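Local coordinates for protein Abbfa_003403 (Acinetobacter baumannii, PDB 4ZXH) that probably activates an amino acid, loads it onto a phosphopantetheine-bearing carrier domain, condenses it with a partner and releases the product, as a four-domain nonribosomal peptide synthetase, at residues A[720-725]-A[746-751]; A[727-732]-A[754-759]; A[894-899]-A[912-917]. All blocks are in the same frame, centred on the assembly; numbering follows the deposited sequence.

Interaction 1: residues A[720-725]-A[746-751]; sequences TWKMLL and TILAEK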
loop_
_atom_site.group_PDB
_atom_site.type_symbol
_atom_site.label_atom_id
_atom_site.label_comp_id
_atom_site.label_asym_id
_atom_site.label_seq_id
_atom_site.Cartn_x
_atom_site.Cartn_y
_atom_site.Cartn_z
ATOM N N THR A 720 25.444 -4.299 -13.502
ATOM C CA THR A 720 26.449 -5.345 -13.639
ATOM C C THR A 720 26.284 -6.399 -12.545
ATOM O O THR A 720 26.358 -7.599 -12.819
ATOM C CB THR A 720 27.878 -4.780 -13.579
ATOM O OG1 THR A 720 27.983 -3.614 -14.404
ATOM C CG2 THR A 720 28.871 -5.805 -14.059
ATOM N N TRP A 721 26.053 -5.959 -11.309
ATOM C CA TRP A 721 25.900 -6.907 -10.199
ATOM C C TRP A 721 24.703 -7.813 -10.423
ATOM O O TRP A 721 24.791 -9.020 -10.185
ATOM C CB TRP A 721 25.763 -6.191 -8.857
ATOM C CG TRP A 721 27.029 -5.537 -8.379
ATOM C CD1 TRP A 721 27.251 -4.198 -8.233
ATOM C CD2 TRP A 721 28.250 -6.187 -7.991
ATOM N NE1 TRP A 721 28.534 -3.970 -7.776
ATOM C CE2 TRP A 721 29.173 -5.179 -7.624
ATOM C CE3 TRP A 721 28.661 -7.524 -7.924
ATOM C CZ2 TRP A 721 30.466 -5.455 -7.199
ATOM C CZ3 TRP A 721 29.941 -7.802 -7.500
ATOM C CH2 TRP A 721 30.831 -6.775 -7.138
ATOM N N LYS A 722 23.591 -7.233 -10.885
ATOM C CA LYS A 722 22.412 -8.018 -11.266
ATOM C C LYS A 722 22.796 -9.036 -12.330
ATOM O O LYS A 722 22.443 -10.209 -12.217
ATOM C CB LYS A 722 21.267 -7.124 -11.778
ATOM C CG LYS A 722 20.556 -6.310 -10.696
ATOM C CD LYS A 722 19.722 -5.170 -11.288
ATOM C CE LYS A 722 19.223 -4.199 -10.199
ATOM N NZ LYS A 722 18.638 -2.944 -10.788
ATOM N N MET A 723 23.533 -8.592 -13.350
ATOM C CA MET A 723 23.931 -9.474 -14.458
ATOM C C MET A 723 24.700 -10.702 -13.948
ATOM O O MET A 723 24.447 -11.843 -14.363
ATOM C CB MET A 723 24.776 -8.709 -15.482
ATOM C CG MET A 723 25.174 -9.541 -16.693
ATOM S SD MET A 723 26.275 -8.694 -17.852
ATOM C CE MET A 723 27.826 -8.748 -16.960
ATOM N N LEU A 724 25.615 -10.445 -13.021
ATOM C CA LEU A 724 26.428 -11.475 -12.388
ATOM C C LEU A 724 25.597 -12.482 -11.588
ATOM O O LEU A 724 25.748 -13.688 -11.756
ATOM C CB LEU A 724 27.453 -10.800 -11.485
ATOM C CG LEU A 724 28.840 -11.398 -11.308
ATOM C CD1 LEU A 724 29.476 -11.733 -12.646
ATOM C CD2 LEU A 724 29.673 -10.375 -10.583
ATOM N N LEU A 725 24.711 -11.993 -10.728
ATOM C CA LEU A 725 23.903 -12.891 -9.901
ATOM C C LEU A 725 22.930 -13.698 -10.742
ATOM O O LEU A 725 22.601 -14.831 -10.401
ATOM C CB LEU A 725 23.139 -12.110 -8.829
ATOM C CG LEU A 725 24.039 -11.294 -7.897
ATOM C CD1 LEU A 725 23.227 -10.482 -6.916
ATOM C CD2 LEU A 725 25.054 -12.179 -7.174
ATOM N N THR A 746 17.173 -3.122 -1.319
ATOM C CA THR A 746 17.402 -4.137 -0.299
ATOM C C THR A 746 17.569 -5.541 -0.892
ATOM O O THR A 746 18.399 -6.320 -0.417
ATOM C CB THR A 746 16.261 -4.136 0.727
ATOM O OG1 THR A 746 15.022 -4.141 0.025
ATOM C CG2 THR A 746 16.308 -2.869 1.571
ATOM N N ILE A 747 16.804 -5.855 -1.937
ATOM C CA ILE A 747 16.889 -7.177 -2.557
ATOM C C ILE A 747 18.287 -7.460 -3.113
ATOM O O ILE A 747 18.842 -8.533 -2.880
ATOM C CB ILE A 747 15.872 -7.359 -3.707
ATOM C CG1 ILE A 747 14.465 -6.914 -3.287
ATOM C CG2 ILE A 747 15.882 -8.816 -4.198
ATOM C CD1 ILE A 747 13.804 -7.795 -2.253
ATOM N N LEU A 748 18.854 -6.510 -3.854
ATOM C CA LEU A 748 20.197 -6.706 -4.401
ATOM C C LEU A 748 21.211 -6.793 -3.275
ATOM O O LEU A 748 22.200 -7.519 -3.358
ATOM C CB LEU A 748 20.577 -5.580 -5.360
ATOM C CG LEU A 748 22.011 -5.632 -5.900
ATOM C CD1 LEU A 748 22.294 -6.948 -6.606
ATOM C CD2 LEU A 748 22.297 -4.459 -6.822
ATOM N N ALA A 749 20.943 -6.054 -2.212
ATOM C CA ALA A 749 21.837 -6.015 -1.073
ATOM C C ALA A 749 21.937 -7.383 -0.420
ATOM O O ALA A 749 23.040 -7.852 -0.151
ATOM C CB ALA A 749 21.370 -4.974 -0.066
ATOM N N GLU A 750 20.803 -8.034 -0.158
ATOM C CA GLU A 750 20.880 -9.325 0.520
ATOM C C GLU A 750 21.574 -10.349 -0.352
ATOM O O GLU A 750 22.380 -11.129 0.145
ATOM C CB GLU A 750 19.512 -9.851 0.937
ATOM C CG GLU A 750 19.277 -9.708 2.442
ATOM C CD GLU A 750 20.059 -10.719 3.289
ATOM O OE1 GLU A 750 20.047 -11.922 2.955
ATOM O OE2 GLU A 750 20.705 -10.300 4.282
ATOM N N LYS A 751 21.265 -10.342 -1.646
ATOM C CA LYS A 751 21.912 -11.254 -2.585
ATOM C C LYS A 751 23.424 -11.047 -2.575
ATOM O O LYS A 751 24.185 -12.006 -2.546
ATOM C CB LYS A 751 21.371 -11.059 -4.001
ATOM C CG LYS A 751 19.961 -11.589 -4.269
ATOM C CD LYS A 751 19.534 -11.152 -5.673
ATOM C CE LYS A 751 18.172 -11.688 -6.072
ATOM N NZ LYS A 751 18.263 -13.131 -6.357
#
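L725 and L748 meet tip to tip between two helices, crossing obliquely with CD1 of L725 3.7 Å from CD1 of L748. L725 has CG beside its own backbone N and anti to the carbonyl carbon, with chi2 extended, which throws CD1 straight out at helix 746-751. L748 uses the other common setting: CG is anti to the backbone N (chi1 175°), so its CD1 reaches in between W721, K722 and L725. L748 CD1 lies 4.2 Å from CB of W721 and 4.5 Å from CG of K722, so one leucine branch touches W721, K722 and L725, which line one side of helix 720-725. The two helix segments follow strands 713-716 and 735-740 in consecutive beta-alpha-beta units of the adenylation domain; their axes come within 11.0 Å and make an angle of 54°, leaving the gap to be bridged by side chains. W721 starts toward L748 but turns its indole away, against A737 and C739 of strand 735-740, where NE1 donates to L738 O. K751 packs through its aliphatic root: CB is 3.5 Å from L725 CD1, and the methylene CD lies 4.0 Å from that same methyl. The chain is extended as far as CD and bends there, at chi4 (-73°). K722 keeps a nearly extended chain that leads from L748 to a long, weak ion pair between its ammonium and D895.

Interaction 2: residues A[727-732]-A[754-759]; sequences SEWSGN and GKVGCL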
loop_
_atom_site.group_PDB
_atom_site.type_symbol
_atom_site.label_atom_id
_atom_site.label_comp_id
_atom_site.label_asym_id
_atom_site.label_seq_id
_atom_site.Cartn_x
_atom_site.Cartn_y
_atom_site.Cartn_z
ATOM N N SER A 727 23.561 -14.894 -13.487
ATOM C CA SER A 727 24.357 -15.810 -14.309
ATOM C C SER A 727 24.981 -16.934 -13.487
ATOM O O SER A 727 26.047 -17.447 -13.843
ATOM C CB SER A 727 25.465 -15.055 -15.059
ATOM O OG SER A 727 24.939 -14.178 -16.044
ATOM N N GLU A 728 24.305 -17.311 -12.399
ATOM C CA GLU A 728 24.744 -18.389 -11.507
ATOM C C GLU A 728 26.208 -18.214 -11.065
ATOM O O GLU A 728 27.036 -19.110 -11.237
ATOM C CB GLU A 728 24.538 -19.751 -12.181
ATOM N N TRP A 729 26.513 -17.046 -10.504
ATOM C CA TRP A 729 27.849 -16.736 -10.000
ATOM C C TRP A 729 28.048 -17.330 -8.617
ATOM O O TRP A 729 27.200 -17.169 -7.741
ATOM C CB TRP A 729 28.069 -15.222 -9.958
ATOM C CG TRP A 729 29.402 -14.795 -9.397
ATOM C CD1 TRP A 729 30.631 -15.299 -9.721
ATOM C CD2 TRP A 729 29.638 -13.754 -8.445
ATOM N NE1 TRP A 729 31.618 -14.648 -9.016
ATOM C CE2 TRP A 729 31.037 -13.693 -8.226
ATOM C CE3 TRP A 729 28.806 -12.871 -7.747
ATOM C CZ2 TRP A 729 31.622 -12.787 -7.342
ATOM C CZ3 TRP A 729 29.387 -11.968 -6.871
ATOM C CH2 TRP A 729 30.785 -11.934 -6.675
ATOM N N SER A 730 29.176 -18.001 -8.416
ATOM C CA SER A 730 29.402 -18.767 -7.190
ATOM C C SER A 730 29.704 -17.908 -5.949
ATOM O O SER A 730 29.457 -18.331 -4.821
ATOM C CB SER A 730 30.541 -19.764 -7.420
ATOM O OG SER A 730 30.930 -20.392 -6.214
ATOM N N GLY A 731 30.241 -16.710 -6.157
ATOM C CA GLY A 731 30.639 -15.852 -5.054
ATOM C C GLY A 731 32.114 -15.983 -4.692
ATOM O O GLY A 731 32.769 -16.967 -5.042
ATOM N N ASN A 732 32.631 -14.977 -3.990
ATOM C CA ASN A 732 34.006 -14.968 -3.486
ATOM C C ASN A 732 34.050 -14.279 -2.123
ATOM O O ASN A 732 33.712 -13.096 -2.011
ATOM C CB ASN A 732 34.940 -14.258 -4.470
ATOM C CG ASN A 732 36.407 -14.293 -4.035
ATOM O OD1 ASN A 732 36.754 -14.854 -2.989
ATOM N ND2 ASN A 732 37.276 -13.676 -4.841
ATOM N N GLY A 754 25.579 -12.205 0.742
ATOM C CA GLY A 754 25.889 -13.619 0.826
ATOM C C GLY A 754 26.848 -14.112 -0.240
ATOM O O GLY A 754 27.224 -15.285 -0.243
ATOM N N LYS A 755 27.256 -13.220 -1.139
ATOM C CA LYS A 755 28.155 -13.598 -2.225
ATOM C C LYS A 755 29.540 -12.960 -2.126
ATOM O O LYS A 755 30.486 -13.449 -2.746
ATOM C CB LYS A 755 27.528 -13.249 -3.577
ATOM C CG LYS A 755 26.338 -14.124 -3.954
ATOM C CD LYS A 755 26.756 -15.553 -4.272
ATOM C CE LYS A 755 25.538 -16.426 -4.558
ATOM N NZ LYS A 755 24.776 -15.959 -5.746
ATOM N N VAL A 756 29.661 -11.881 -1.355
ATOM C CA VAL A 756 30.941 -11.181 -1.207
ATOM C C VAL A 756 31.370 -11.011 0.261
ATOM O O VAL A 756 30.562 -11.171 1.190
ATOM C CB VAL A 756 30.896 -9.787 -1.872
ATOM C CG1 VAL A 756 30.610 -9.914 -3.357
ATOM C CG2 VAL A 756 29.855 -8.905 -1.206
ATOM N N GLY A 757 32.643 -10.669 0.456
ATOM C CA GLY A 757 33.220 -10.549 1.785
ATOM C C GLY A 757 33.061 -9.186 2.436
ATOM O O GLY A 757 33.125 -9.065 3.655
ATOM N N CYS A 758 32.854 -8.160 1.617
ATOM C CA CYS A 758 32.643 -6.795 2.090
ATOM C C CYS A 758 31.913 -5.988 1.006
ATOM O O CYS A 758 32.296 -6.017 -0.166
ATOM C CB CYS A 758 33.978 -6.140 2.455
ATOM S SG CYS A 758 33.878 -4.447 3.123
ATOM N N LEU A 759 30.857 -5.280 1.393
ATOM C CA LEU A 759 30.081 -4.486 0.444
ATOM C C LEU A 759 30.085 -2.999 0.820
ATOM O O LEU A 759 29.716 -2.638 1.940
ATOM C CB LEU A 759 28.642 -5.014 0.379
ATOM C CG LEU A 759 27.671 -4.377 -0.620
ATOM C CD1 LEU A 759 28.227 -4.409 -2.049
ATOM C CD2 LEU A 759 26.330 -5.073 -0.562
#
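One well-formed backbone hydrogen bond joins the two segments: N732 N donates to K755 O over 2.9 Å, with 147° at the hydrogen and the donor nearly along the C=O axis. Beside it, V756 CA points a C-H at N732 O, 3.5 Å away. G731 runs up to this junction with a positive phi (95°), a backbone shape suited to glycine, and its CA packs against K755 O. A weaker polar contact comes from the K755 side chain, which bends at chi2 and chi4 to bring NZ within 3.4 Å of W729 O, a weak hydrogen bond. This links the loop between helix 718-725 and strand 735-740 to the approach to strand 756-763, the parallel neighbour of 735-740 in the large mixed sheet of the adenylation domain; G757 there bonds to the backbone of L735. Apolar contact centres on W729, whose CG is anti to the backbone N (chi1 178°). V756 CG1 meets the far edge of the indole near its plane, 3.9 Å from W729 CH2, the two side chains crossing at about a right angle. K755 slides past the indole in the opposite direction, with K755 CB 4.0 Å from W729 CZ3. One ring face takes G731 N, 3.6 Å above the plane and offset to the rim, while L724, V703, L706 and L735 also pack on W729.

Interaction 3: residues A[894-899]-A[912-917]; sequences TDAVVL and AYVTGQ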
loop_
_atom_site.group_PDB
_atom_site.type_symbol
_atom_site.label_atom_id
_atom_site.label_comp_id
_atom_site.label_asym_id
_atom_site.label_seq_id
_atom_site.Cartn_x
_atom_site.Cartn_y
_atom_site.Cartn_z
ATOM N N THR A 894 12.441 -10.573 -12.301
ATOM C CA THR A 894 13.898 -10.475 -12.266
ATOM C C THR A 894 14.313 -9.045 -12.009
ATOM O O THR A 894 15.375 -8.781 -11.443
ATOM C CB THR A 894 14.528 -10.943 -13.607
ATOM O OG1 THR A 894 14.252 -12.337 -13.813
ATOM C CG2 THR A 894 16.034 -10.716 -13.625
ATOM N N ASP A 895 13.471 -8.118 -12.451
ATOM C CA ASP A 895 13.686 -6.697 -12.212
ATOM C C ASP A 895 12.367 -5.941 -12.384
ATOM O O ASP A 895 11.418 -6.456 -12.974
ATOM C CB ASP A 895 14.757 -6.141 -13.148
ATOM C CG ASP A 895 15.478 -4.926 -12.576
ATOM O OD1 ASP A 895 15.237 -4.554 -11.402
ATOM O OD2 ASP A 895 16.303 -4.337 -13.314
ATOM N N ALA A 896 12.305 -4.727 -11.844
ATOM C CA ALA A 896 11.087 -3.935 -11.915
ATOM C C ALA A 896 11.438 -2.459 -11.802
ATOM O O ALA A 896 12.353 -2.080 -11.082
ATOM C CB ALA A 896 10.092 -4.349 -10.810
ATOM N N VAL A 897 10.719 -1.632 -12.540
ATOM C CA VAL A 897 10.874 -0.197 -12.436
ATOM C C VAL A 897 9.474 0.394 -12.426
ATOM O O VAL A 897 8.619 -0.003 -13.229
ATOM C CB VAL A 897 11.712 0.373 -13.609
ATOM C CG1 VAL A 897 11.474 1.863 -13.780
ATOM C CG2 VAL A 897 13.178 0.090 -13.408
ATOM N N VAL A 898 9.226 1.316 -11.509
ATOM C CA VAL A 898 7.916 1.936 -11.397
ATOM C C VAL A 898 8.062 3.429 -11.610
ATOM O O VAL A 898 8.915 4.065 -10.988
ATOM C CB VAL A 898 7.268 1.655 -10.020
ATOM C CG1 VAL A 898 5.916 2.323 -9.919
ATOM C CG2 VAL A 898 7.130 0.163 -9.790
ATOM N N LEU A 899 7.253 3.993 -12.500
ATOM C CA LEU A 899 7.308 5.438 -12.742
ATOM C C LEU A 899 5.946 6.072 -12.562
ATOM O O LEU A 899 4.909 5.398 -12.643
ATOM C CB LEU A 899 7.823 5.760 -14.158
ATOM C CG LEU A 899 9.123 5.105 -14.643
ATOM C CD1 LEU A 899 9.421 5.482 -16.101
ATOM C CD2 LEU A 899 10.291 5.442 -13.734
ATOM N N ALA A 912 4.120 0.087 -13.901
ATOM C CA ALA A 912 5.147 -0.873 -13.519
ATOM C C ALA A 912 5.692 -1.599 -14.730
ATOM O O ALA A 912 4.943 -2.276 -15.442
ATOM C CB ALA A 912 4.596 -1.874 -12.513
ATOM N N TYR A 913 6.992 -1.455 -14.969
ATOM C CA TYR A 913 7.680 -2.240 -16.006
ATOM C C TYR A 913 8.365 -3.458 -15.360
ATOM O O TYR A 913 9.001 -3.326 -14.295
ATOM C CB TYR A 913 8.709 -1.382 -16.754
ATOM C CG TYR A 913 8.160 -0.094 -17.326
ATOM C CD1 TYR A 913 7.741 -0.017 -18.658
ATOM C CD2 TYR A 913 8.064 1.038 -16.545
ATOM C CE1 TYR A 913 7.226 1.162 -19.193
ATOM C CE2 TYR A 913 7.555 2.223 -17.058
ATOM C CZ TYR A 913 7.139 2.281 -18.384
ATOM O OH TYR A 913 6.630 3.464 -18.882
ATOM N N VAL A 914 8.222 -4.642 -15.963
ATOM C CA VAL A 914 8.833 -5.841 -15.381
ATOM C C VAL A 914 9.525 -6.725 -16.421
ATOM O O VAL A 914 9.116 -6.752 -17.586
ATOM C CB VAL A 914 7.792 -6.684 -14.621
ATOM C CG1 VAL A 914 7.281 -5.922 -13.390
ATOM C CG2 VAL A 914 6.643 -7.044 -15.533
ATOM N N THR A 915 10.588 -7.420 -16.002
ATOM C CA THR A 915 11.247 -8.450 -16.835
ATOM C C THR A 915 11.291 -9.753 -16.082
ATOM O O THR A 915 11.341 -9.755 -14.859
ATOM C CB THR A 915 12.714 -8.125 -17.213
ATOM O OG1 THR A 915 13.445 -7.783 -16.025
ATOM C CG2 THR A 915 12.803 -6.994 -18.160
ATOM N N GLY A 916 11.326 -10.858 -16.815
ATOM C CA GLY A 916 11.408 -12.169 -16.204
ATOM C C GLY A 916 11.237 -13.285 -17.207
ATOM O O GLY A 916 10.846 -13.042 -18.347
ATOM N N GLN A 917 11.522 -14.512 -16.775
ATOM C CA GLN A 917 11.457 -15.668 -17.657
ATOM C C GLN A 917 10.010 -16.141 -17.866
ATOM O O GLN A 917 9.663 -16.608 -18.956
ATOM C CB GLN A 917 12.325 -16.800 -17.106
#
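Strands 894-899 and 912-916 run antiparallel, 168° apart, with axes 4.7 Å from each other. V897 and Y913 form an antiparallel hydrogen-bonded pair: V897 N donates to Y913 O at 3.0 Å, and Y913 N returns a 2.8 Å bond to V897 O, nearly along its C=O axis. Toward the other end T915 N reaches D895 O from above the carbonyl plane (3.3 Å), whereas T894 N donates to T915 O in the carbonyl plane at 2.9 Å. This is the hairpin of the small C-terminal subdomain of the adenylation enzyme; strand 907-916 also pairs with 940-943. On the face bearing A896, V898, A912 and V914, the first three pack against helix 880-888, and V898 CG2 lies 4.2 Å from A912 CB. On the other face Y913 lays its ring alongside strand 894-899: V897 O sits in the ring plane at the edge, 3.5 Å from Y913 CD2, and the L899 side chain crosses that of Y913 at about a right angle, its CD1 3.9 Å from Y913 CE2. The phenol bonds P961 O and F960 meets the ring edge-to-face. D895 OD1 folds back to a weak bond with A896 N. Y913 is thus bonded at backbone and hydroxyl alike, which should hold its ring in place, while the ammonium groups of K888 and K722, though distant, would tend to keep D895 ionised.

In the fold
From the N terminus, the chain leaves helix 718-725, passes the 727-732 loop and strand 735-740, and returns in helix 746-753 to close interaction 1; a few residues on, 754-759 closes interaction 2. The two loops cross, since 727-732 lies between the segments of interaction 1 and 746-751 between those of interaction 2. They also touch: L724 and W721 pack on W729, and L725 on K755, so helix 718-725 and the loop are packed together against strands of the large sheet. Interaction 3 follows in series, a short hairpin closure in the C-terminal subdomain, touching interaction 1 through the long K722-D895 pair, centres about 15 Å apart; interactions 2 and 3 do not touch.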